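Local structure of COMB10 (Helicobacter pylori, 2BHV) at residues L39-I53 with V64-G77. The protein is a VirB10-family protein of the Com type IV secretion system, whose periplasmic domain probably forms part of the system's core. Sequence-based numbering, arbitrary orientation.
Sequences LRTITADKMIPAFLI and VIAQVESDIFAHMG
Phe51 and Gln67 form the central hydrogen-bonded pair of an antiparallel join between neighbouring strands 48-52 and 62-68 of the large mixed sheet. Gln67 N donates to Phe51 O in that carbonyl's plane, whereas Phe51 N reaches Gln67 O (3.1 Å) tilted from its carbonyl plane. Ile53 N to Ile65 O and Glu69 N to Pro49 O extend the pairing. Toward the other end, His75 N donates a hydrogen bond to Thr41 O (2.8 Å).

On the face of Phe51 and Gln67, Gln67 CB makes a CH-pi contact over the ring, 4.0 Å from its centroid, while Glu69 CG meets the ring edge at CD2. With CG turned opposite the backbone N, the extended Gln67 chain carries its amide alongside the ring, the planes 57° apart. The Glu69 carboxylate forms a salt bridge with Arg221.

Apolar contacts fill the other face: Leu52 CD2 touches Val64 CG2 (3.7 Å), and Ile48 CG2 meets Val68 CG1. Ile72 extends this packing, its CD1 reaching Ile48 CG2 and its CG2 Ile42 CD1 (3.9 Å).

The join thus has a buried aliphatic face and a partly exposed one of Phe51, Gln67 and Glu69; Ile72 and the His75-Thr41 bond tie strand 72-73, of a separate small sheet, and what follows it to 41-48.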
ATOM      1  N   LEU A  39     -19.006  27.286 -35.860  1.00 47.31           N
ATOM      2  CA  LEU A  39     -18.798  28.690 -35.473  1.00 46.90           C
ATOM      3  C   LEU A  39     -19.060  28.903 -33.982  1.00 46.75           C
ATOM      4  O   LEU A  39     -18.663  29.911 -33.408  1.00 46.94           O
ATOM      5  CB  LEU A  39     -19.705  29.612 -36.299  1.00 46.99           C
ATOM      6  CG  LEU A  39     -19.398  29.860 -37.794  1.00 47.59           C
ATOM      7  CD1 LEU A  39     -20.674  29.975 -38.649  1.00 47.42           C
ATOM      8  CD2 LEU A  39     -18.507  31.089 -38.002  1.00 47.48           C
ATOM      9  N   ARG A  40     -19.735  27.950 -33.354  1.00 46.47           N
ATOM     10  CA  ARG A  40     -20.038  28.046 -31.931  1.00 46.53           C
ATOM     11  C   ARG A  40     -19.867  26.692 -31.241  1.00 46.56           C
ATOM     12  O   ARG A  40     -20.711  26.257 -30.453  1.00 46.54           O
ATOM     13  CB  ARG A  40     -21.441  28.627 -31.709  1.00 46.37           C
ATOM     14  CG  ARG A  40     -21.554  30.107 -32.075  1.00 46.51           C
ATOM     15  CD  ARG A  40     -22.911  30.683 -31.731  1.00 46.52           C
ATOM     16  NE  ARG A  40     -23.178  30.597 -30.302  1.00 47.24           N
ATOM     17  CZ  ARG A  40     -22.710  31.446 -29.392  1.00 47.40           C
ATOM     18  NH1 ARG A  40     -21.949  32.466 -29.759  1.00 47.33           N
ATOM     19  NH2 ARG A  40     -23.003  31.273 -28.111  1.00 47.10           N
ATOM     20  N   THR A  41     -18.748  26.046 -31.537  1.00 46.59           N
ATOM     21  CA  THR A  41     -18.456  24.736 -30.992  1.00 46.65           C
ATOM     22  C   THR A  41     -17.070  24.730 -30.370  1.00 46.68           C
ATOM     23  O   THR A  41     -16.154  25.385 -30.868  1.00 46.88           O
ATOM     24  CB  THR A  41     -18.532  23.651 -32.089  1.00 46.64           C
ATOM     25  OG1 THR A  41     -19.822  23.694 -32.706  1.00 46.82           O
ATOM     26  CG2 THR A  41     -18.304  22.265 -31.505  1.00 46.50           C
ATOM     27  N   ILE A  42     -16.928  23.999 -29.273  1.00 46.50           N
ATOM     28  CA  ILE A  42     -15.616  23.717 -28.740  1.00 46.45           C
ATOM     29  C   ILE A  42     -15.285  22.285 -29.101  1.00 46.55           C
ATOM     30  O   ILE A  42     -16.074  21.378 -28.850  1.00 46.63           O
ATOM     31  CB  ILE A  42     -15.560  23.929 -27.225  1.00 46.49           C
ATOM     32  CG1 ILE A  42     -15.801  25.407 -26.892  1.00 46.18           C
ATOM     33  CG2 ILE A  42     -14.213  23.468 -26.664  1.00 46.37           C
ATOM     34  CD1 ILE A  42     -15.942  25.700 -25.402  1.00 46.01           C
ATOM     35  N   THR A  43     -14.127  22.091 -29.721  1.00 46.61           N
ATOM     36  CA  THR A  43     -13.696  20.770 -30.136  1.00 46.75           C
ATOM     37  C   THR A  43     -13.370  19.900 -28.932  1.00 46.80           C
ATOM     38  O   THR A  43     -12.796  20.373 -27.940  1.00 46.86           O
ATOM     39  CB  THR A  43     -12.447  20.868 -31.009  1.00 46.93           C
ATOM     40  OG1 THR A  43     -12.723  21.723 -32.127  1.00 47.65           O
ATOM     41  CG2 THR A  43     -11.982  19.470 -31.500  1.00 47.01           C
ATOM     42  N   ALA A  44     -13.735  18.628 -29.028  1.00 46.73           N
ATOM     43  CA  ALA A  44     -13.269  17.616 -28.087  1.00 46.82           C
ATOM     44  C   ALA A  44     -11.773  17.793 -27.761  1.00 46.94           C
ATOM     45  O   ALA A  44     -10.954  18.082 -28.643  1.00 46.98           O
ATOM     46  CB  ALA A  44     -13.545  16.216 -28.628  1.00 46.53           C
ATOM     47  N   ASP A  45     -11.446  17.645 -26.481  1.00 47.11           N
ATOM     48  CA  ASP A  45     -10.076  17.756 -25.992  1.00 47.50           C
ATOM     49  C   ASP A  45      -9.416  19.123 -26.215  1.00 47.51           C
ATOM     50  O   ASP A  45      -8.179  19.222 -26.254  1.00 47.76           O
ATOM     51  CB  ASP A  45      -9.200  16.636 -26.554  1.00 47.70           C
ATOM     52  CG  ASP A  45      -9.854  15.277 -26.437  1.00 48.65           C
ATOM     53  OD1 ASP A  45     -10.108  14.833 -25.293  1.00 49.85           O
ATOM     54  OD2 ASP A  45     -10.114  14.654 -27.490  1.00 48.96           O
ATOM     55  N   LYS A  46     -10.222  20.174 -26.358  1.00 47.12           N
ATOM     56  CA  LYS A  46      -9.698  21.505 -26.126  1.00 46.96           C
ATOM     57  C   LYS A  46      -9.277  21.497 -24.665  1.00 46.89           C
ATOM     58  O   LYS A  46      -9.905  20.828 -23.837  1.00 46.95           O
ATOM     59  CB  LYS A  46     -10.760  22.574 -26.359  1.00 46.99           C
ATOM     60  CG  LYS A  46     -10.289  23.755 -27.221  1.00 47.34           C
ATOM     61  CD  LYS A  46      -9.560  24.833 -26.417  1.00 47.83           C
ATOM     62  CE  LYS A  46      -8.774  25.772 -27.331  1.00 48.16           C
ATOM     63  NZ  LYS A  46      -9.639  26.420 -28.361  1.00 48.12           N
ATOM     64  N   MET A  47      -8.200  22.204 -24.350  1.00 46.69           N
ATOM     65  CA  MET A  47      -7.742  22.271 -22.983  1.00 46.31           C
ATOM     66  C   MET A  47      -8.126  23.625 -22.461  1.00 46.19           C
ATOM     67  O   MET A  47      -7.511  24.619 -22.831  1.00 46.41           O
ATOM     68  CB  MET A  47      -6.226  22.099 -22.912  1.00 46.37           C
ATOM     69  CG  MET A  47      -5.688  20.830 -23.511  1.00 46.52           C
ATOM     70  SD  MET A  47      -5.894  19.433 -22.408  1.00 48.57           S
ATOM     71  CE  MET A  47      -7.325  18.660 -23.122  1.00 48.63           C
ATOM     72  N   ILE A  48      -9.160  23.672 -21.624  1.00 45.98           N
ATOM     73  CA  ILE A  48      -9.569  24.915 -20.978  1.00 45.66           C
ATOM     74  C   ILE A  48      -8.814  25.068 -19.658  1.00 45.62           C
ATOM     75  O   ILE A  48      -9.127  24.400 -18.676  1.00 45.74           O
ATOM     76  CB  ILE A  48     -11.073  24.934 -20.708  1.00 45.66           C
ATOM     77  CG1 ILE A  48     -11.856  24.715 -21.993  1.00 45.47           C
ATOM     78  CG2 ILE A  48     -11.479  26.233 -20.044  1.00 45.66           C
ATOM     79  CD1 ILE A  48     -13.243  24.210 -21.754  1.00 45.50           C
ATOM     80  N   PRO A  49      -7.809  25.945 -19.634  1.00 45.44           N
ATOM     81  CA  PRO A  49      -7.024  26.091 -18.424  1.00 45.38           C
ATOM     82  C   PRO A  49      -7.787  26.868 -17.347  1.00 45.18           C
ATOM     83  O   PRO A  49      -8.403  27.895 -17.626  1.00 45.08           O
ATOM     84  CB  PRO A  49      -5.808  26.866 -18.899  1.00 45.34           C
ATOM     85  CG  PRO A  49      -6.311  27.658 -20.040  1.00 45.54           C
ATOM     86  CD  PRO A  49      -7.363  26.853 -20.698  1.00 45.35           C
ATOM     87  N   ALA A  50      -7.753  26.358 -16.127  1.00 45.20           N
ATOM     88  CA  ALA A  50      -8.437  26.993 -15.019  1.00 45.25           C
ATOM     89  C   ALA A  50      -7.675  26.734 -13.730  1.00 45.38           C
ATOM     90  O   ALA A  50      -6.883  25.793 -13.638  1.00 45.59           O
ATOM     91  CB  ALA A  50      -9.867  26.488 -14.908  1.00 45.16           C
ATOM     92  N   PHE A  51      -7.903  27.585 -12.744  1.00 45.34           N
ATOM     93  CA  PHE A  51      -7.386  27.368 -11.412  1.00 45.46           C
ATOM     94  C   PHE A  51      -8.530  27.253 -10.417  1.00 45.51           C
ATOM     95  O   PHE A  51      -9.583  27.866 -10.611  1.00 45.45           O
ATOM     96  CB  PHE A  51      -6.395  28.471 -11.003  1.00 45.61           C
ATOM     97  CG  PHE A  51      -7.002  29.859 -10.888  1.00 45.86           C
ATOM     98  CD1 PHE A  51      -7.537  30.302  -9.682  1.00 46.40           C
ATOM     99  CD2 PHE A  51      -6.988  30.737 -11.973  1.00 45.73           C
ATOM    100  CE1 PHE A  51      -8.075  31.582  -9.566  1.00 46.23           C
ATOM    101  CE2 PHE A  51      -7.526  32.002 -11.868  1.00 45.22           C
ATOM    102  CZ  PHE A  51      -8.069  32.429 -10.663  1.00 45.85           C
ATOM    103  N   LEU A  52      -8.321  26.461  -9.361  1.00 45.50           N
ATOM    104  CA  LEU A  52      -9.357  26.219  -8.368  1.00 45.34           C
ATOM    105  C   LEU A  52      -9.416  27.327  -7.348  1.00 45.49           C
ATOM    106  O   LEU A  52      -8.392  27.685  -6.766  1.00 45.51           O
ATOM    107  CB  LEU A  52      -9.099  24.916  -7.643  1.00 45.29           C
ATOM    108  CG  LEU A  52      -9.093  23.609  -8.426  1.00 45.31           C
ATOM    109  CD1 LEU A  52      -8.870  22.454  -7.465  1.00 44.86           C
ATOM    110  CD2 LEU A  52     -10.393  23.414  -9.211  1.00 45.44           C
ATOM    111  N   ILE A  53     -10.622  27.861  -7.137  1.00 45.66           N
ATOM    112  CA  ILE A  53     -10.878  28.870  -6.110  1.00 45.75           C
ATOM    113  C   ILE A  53     -11.190  28.170  -4.799  1.00 45.78           C
ATOM    114  O   ILE A  53     -10.880  28.673  -3.735  1.00 46.14           O
ATOM    115  CB  ILE A  53     -12.044  29.804  -6.519  1.00 45.73           C
ATOM    116  CG1 ILE A  53     -11.641  30.639  -7.733  1.00 45.77           C
ATOM    117  CG2 ILE A  53     -12.447  30.716  -5.378  1.00 45.90           C
ATOM    118  CD1 ILE A  53     -12.821  31.154  -8.535  1.00 46.47           C
ATOM    119  N   VAL A  64     -17.025  22.550  -6.007  1.00 46.28           N
ATOM    120  CA  VAL A  64     -15.762  23.172  -6.401  1.00 46.20           C
ATOM    121  C   VAL A  64     -16.008  24.289  -7.395  1.00 46.26           C
ATOM    122  O   VAL A  64     -16.864  24.166  -8.274  1.00 46.28           O
ATOM    123  CB  VAL A  64     -14.753  22.140  -7.003  1.00 46.15           C
ATOM    124  CG1 VAL A  64     -15.281  21.516  -8.278  1.00 46.00           C
ATOM    125  CG2 VAL A  64     -13.422  22.782  -7.263  1.00 46.22           C
ATOM    126  N   ILE A  65     -15.263  25.383  -7.245  1.00 46.18           N
ATOM    127  CA  ILE A  65     -15.337  26.486  -8.184  1.00 45.91           C
ATOM    128  C   ILE A  65     -13.961  26.724  -8.800  1.00 45.81           C
ATOM    129  O   ILE A  65     -12.974  26.892  -8.093  1.00 45.88           O
ATOM    130  CB  ILE A  65     -15.840  27.767  -7.509  1.00 45.98           C
ATOM    131  CG1 ILE A  65     -17.171  27.521  -6.803  1.00 45.81           C
ATOM    132  CG2 ILE A  65     -15.975  28.894  -8.528  1.00 46.37           C
ATOM    133  CD1 ILE A  65     -17.522  28.586  -5.787  1.00 46.01           C
ATOM    134  N   ALA A  66     -13.903  26.720 -10.126  1.00 45.66           N
ATOM    135  CA  ALA A  66     -12.682  27.064 -10.840  1.00 45.41           C
ATOM    136  C   ALA A  66     -12.880  28.343 -11.663  1.00 45.51           C
ATOM    137  O   ALA A  66     -14.009  28.759 -11.950  1.00 45.36           O
ATOM    138  CB  ALA A  66     -12.263  25.935 -11.721  1.00 45.24           C
ATOM    139  N   GLN A  67     -11.772  28.964 -12.046  1.00 45.57           N
ATOM    140  CA  GLN A  67     -11.825  30.143 -12.875  1.00 45.43           C
ATOM    141  C   GLN A  67     -11.008  29.990 -14.148  1.00 45.35           C
ATOM    142  O   GLN A  67      -9.846  29.658 -14.102  1.00 45.45           O
ATOM    143  CB  GLN A  67     -11.340  31.337 -12.096  1.00 45.44           C
ATOM    144  CG  GLN A  67     -11.703  32.613 -12.770  1.00 46.01           C
ATOM    145  CD  GLN A  67     -11.187  33.799 -12.056  1.00 46.15           C
ATOM    146  OE1 GLN A  67     -10.302  34.478 -12.553  1.00 45.99           O
ATOM    147  NE2 GLN A  67     -11.738  34.074 -10.880  1.00 46.49           N
ATOM    148  N   VAL A  68     -11.635  30.253 -15.287  1.00 45.48           N
ATOM    149  CA  VAL A  68     -11.006  30.055 -16.590  1.00 45.50           C
ATOM    150  C   VAL A  68      -9.916  31.096 -16.813  1.00 45.55           C
ATOM    151  O   VAL A  68     -10.115  32.275 -16.537  1.00 45.63           O
ATOM    152  CB  VAL A  68     -12.042  30.091 -17.728  1.00 45.44           C
ATOM    153  CG1 VAL A  68     -11.376  29.787 -19.049  1.00 46.07           C
ATOM    154  CG2 VAL A  68     -13.135  29.083 -17.474  1.00 44.89           C
ATOM    155  N   GLU A  69      -8.768  30.657 -17.318  1.00 45.63           N
ATOM    156  CA  GLU A  69      -7.582  31.517 -17.362  1.00 45.73           C
ATOM    157  C   GLU A  69      -7.388  32.326 -18.638  1.00 45.95           C
ATOM    158  O   GLU A  69      -6.573  33.238 -18.663  1.00 46.28           O
ATOM    159  CB  GLU A  69      -6.326  30.713 -17.051  1.00 45.36           C
ATOM    160  CG  GLU A  69      -6.270  30.259 -15.625  1.00 45.05           C
ATOM    161  CD  GLU A  69      -4.972  29.610 -15.284  1.00 45.97           C
ATOM    162  OE1 GLU A  69      -3.931  30.280 -15.331  1.00 46.04           O
ATOM    163  OE2 GLU A  69      -4.986  28.412 -14.959  1.00 48.10           O
ATOM    164  N   SER A  70      -8.134  32.002 -19.688  1.00 46.19           N
ATOM    165  CA  SER A  70      -8.017  32.701 -20.972  1.00 46.47           C
ATOM    166  C   SER A  70      -9.232  32.442 -21.844  1.00 46.54           C
ATOM    167  O   SER A  70      -9.934  31.446 -21.652  1.00 46.54           O
ATOM    168  CB  SER A  70      -6.756  32.257 -21.713  1.00 46.60           C
ATOM    169  OG  SER A  70      -6.687  30.848 -21.792  1.00 46.89           O
ATOM    170  N   ASP A  71      -9.472  33.334 -22.804  1.00 46.56           N
ATOM    171  CA  ASP A  71     -10.601  33.196 -23.717  1.00 46.64           C
ATOM    172  C   ASP A  71     -10.578  31.864 -24.457  1.00 46.60           C
ATOM    173  O   ASP A  71      -9.531  31.426 -24.931  1.00 46.57           O
ATOM    174  CB  ASP A  71     -10.604  34.325 -24.739  1.00 46.75           C
ATOM    175  CG  ASP A  71     -10.944  35.661 -24.135  1.00 47.21           C
ATOM    176  OD1 ASP A  71     -11.734  35.710 -23.170  1.00 47.49           O
ATOM    177  OD2 ASP A  71     -10.420  36.673 -24.643  1.00 48.01           O
ATOM    178  N   ILE A  72     -11.741  31.229 -24.542  1.00 46.47           N
ATOM    179  CA  ILE A  72     -11.880  29.998 -25.294  1.00 46.61           C
ATOM    180  C   ILE A  72     -12.677  30.270 -26.572  1.00 46.72           C
ATOM    181  O   ILE A  72     -13.845  30.622 -26.522  1.00 46.76           O
ATOM    182  CB  ILE A  72     -12.533  28.875 -24.457  1.00 46.45           C
ATOM    183  CG1 ILE A  72     -11.895  28.803 -23.066  1.00 46.23           C
ATOM    184  CG2 ILE A  72     -12.450  27.531 -25.197  1.00 46.21           C
ATOM    185  CD1 ILE A  72     -10.403  28.554 -23.063  1.00 46.03           C
ATOM    186  N   PHE A  73     -12.013  30.115 -27.711  1.00 46.76           N
ATOM    187  CA  PHE A  73     -12.595  30.436 -28.999  1.00 46.80           C
ATOM    188  C   PHE A  73     -13.270  29.222 -29.595  1.00 46.88           C
ATOM    189  O   PHE A  73     -12.840  28.100 -29.362  1.00 47.12           O
ATOM    190  CB  PHE A  73     -11.509  30.933 -29.959  1.00 46.76           C
ATOM    191  CG  PHE A  73     -11.004  32.306 -29.643  1.00 46.84           C
ATOM    192  CD1 PHE A  73     -11.697  33.432 -30.088  1.00 47.18           C
ATOM    193  CD2 PHE A  73      -9.832  32.480 -28.911  1.00 46.96           C
ATOM    194  CE1 PHE A  73     -11.234  34.711 -29.808  1.00 47.04           C
ATOM    195  CE2 PHE A  73      -9.360  33.750 -28.618  1.00 47.10           C
ATOM    196  CZ  PHE A  73     -10.063  34.876 -29.069  1.00 47.17           C
ATOM    197  N   ALA A  74     -14.325  29.446 -30.369  1.00 46.87           N
ATOM    198  CA  ALA A  74     -14.964  28.366 -31.118  1.00 46.97           C
ATOM    199  C   ALA A  74     -14.028  27.843 -32.200  1.00 46.97           C
ATOM    200  O   ALA A  74     -13.253  28.599 -32.779  1.00 47.13           O
ATOM    201  CB  ALA A  74     -16.280  28.830 -31.722  1.00 46.99           C
ATOM    202  N   HIS A  75     -14.115  26.547 -32.472  1.00 47.10           N
ATOM    203  CA  HIS A  75     -13.214  25.868 -33.412  1.00 47.30           C
ATOM    204  C   HIS A  75     -12.983  26.628 -34.716  1.00 47.49           C
ATOM    205  O   HIS A  75     -11.893  26.569 -35.295  1.00 47.45           O
ATOM    206  CB  HIS A  75     -13.745  24.473 -33.712  1.00 47.28           C
ATOM    207  CG  HIS A  75     -12.955  23.729 -34.740  1.00 47.49           C
ATOM    208  ND1 HIS A  75     -11.748  23.119 -34.460  1.00 47.28           N
ATOM    209  CD2 HIS A  75     -13.206  23.485 -36.049  1.00 47.46           C
ATOM    210  CE1 HIS A  75     -11.288  22.537 -35.554  1.00 47.63           C
ATOM    211  NE2 HIS A  75     -12.152  22.744 -36.534  1.00 47.74           N
ATOM    212  N   MET A  76     -14.018  27.334 -35.165  1.00 47.73           N
ATOM    213  CA  MET A  76     -13.981  28.091 -36.405  1.00 48.22           C
ATOM    214  C   MET A  76     -14.584  29.464 -36.126  1.00 48.07           C
ATOM    215  O   MET A  76     -15.539  29.579 -35.345  1.00 48.26           O
ATOM    216  CB  MET A  76     -14.760  27.347 -37.500  1.00 47.92           C
ATOM    217  CG  MET A  76     -14.869  28.079 -38.825  1.00 48.40           C
ATOM    218  SD  MET A  76     -16.051  27.268 -39.918  1.00 49.91           S
ATOM    219  CE  MET A  76     -16.443  28.582 -41.111  1.00 48.03           C
ATOM    220  N   GLY A  77     -14.019  30.501 -36.751  1.00 47.96           N
ATOM    221  CA  GLY A  77     -14.460  31.875 -36.525  1.00 47.67           C
ATOM    222  C   GLY A  77     -13.793  32.497 -35.312  1.00 47.73           C
ATOM    223  O   GLY A  77     -12.795  31.981 -34.814  1.00 47.71           O
TER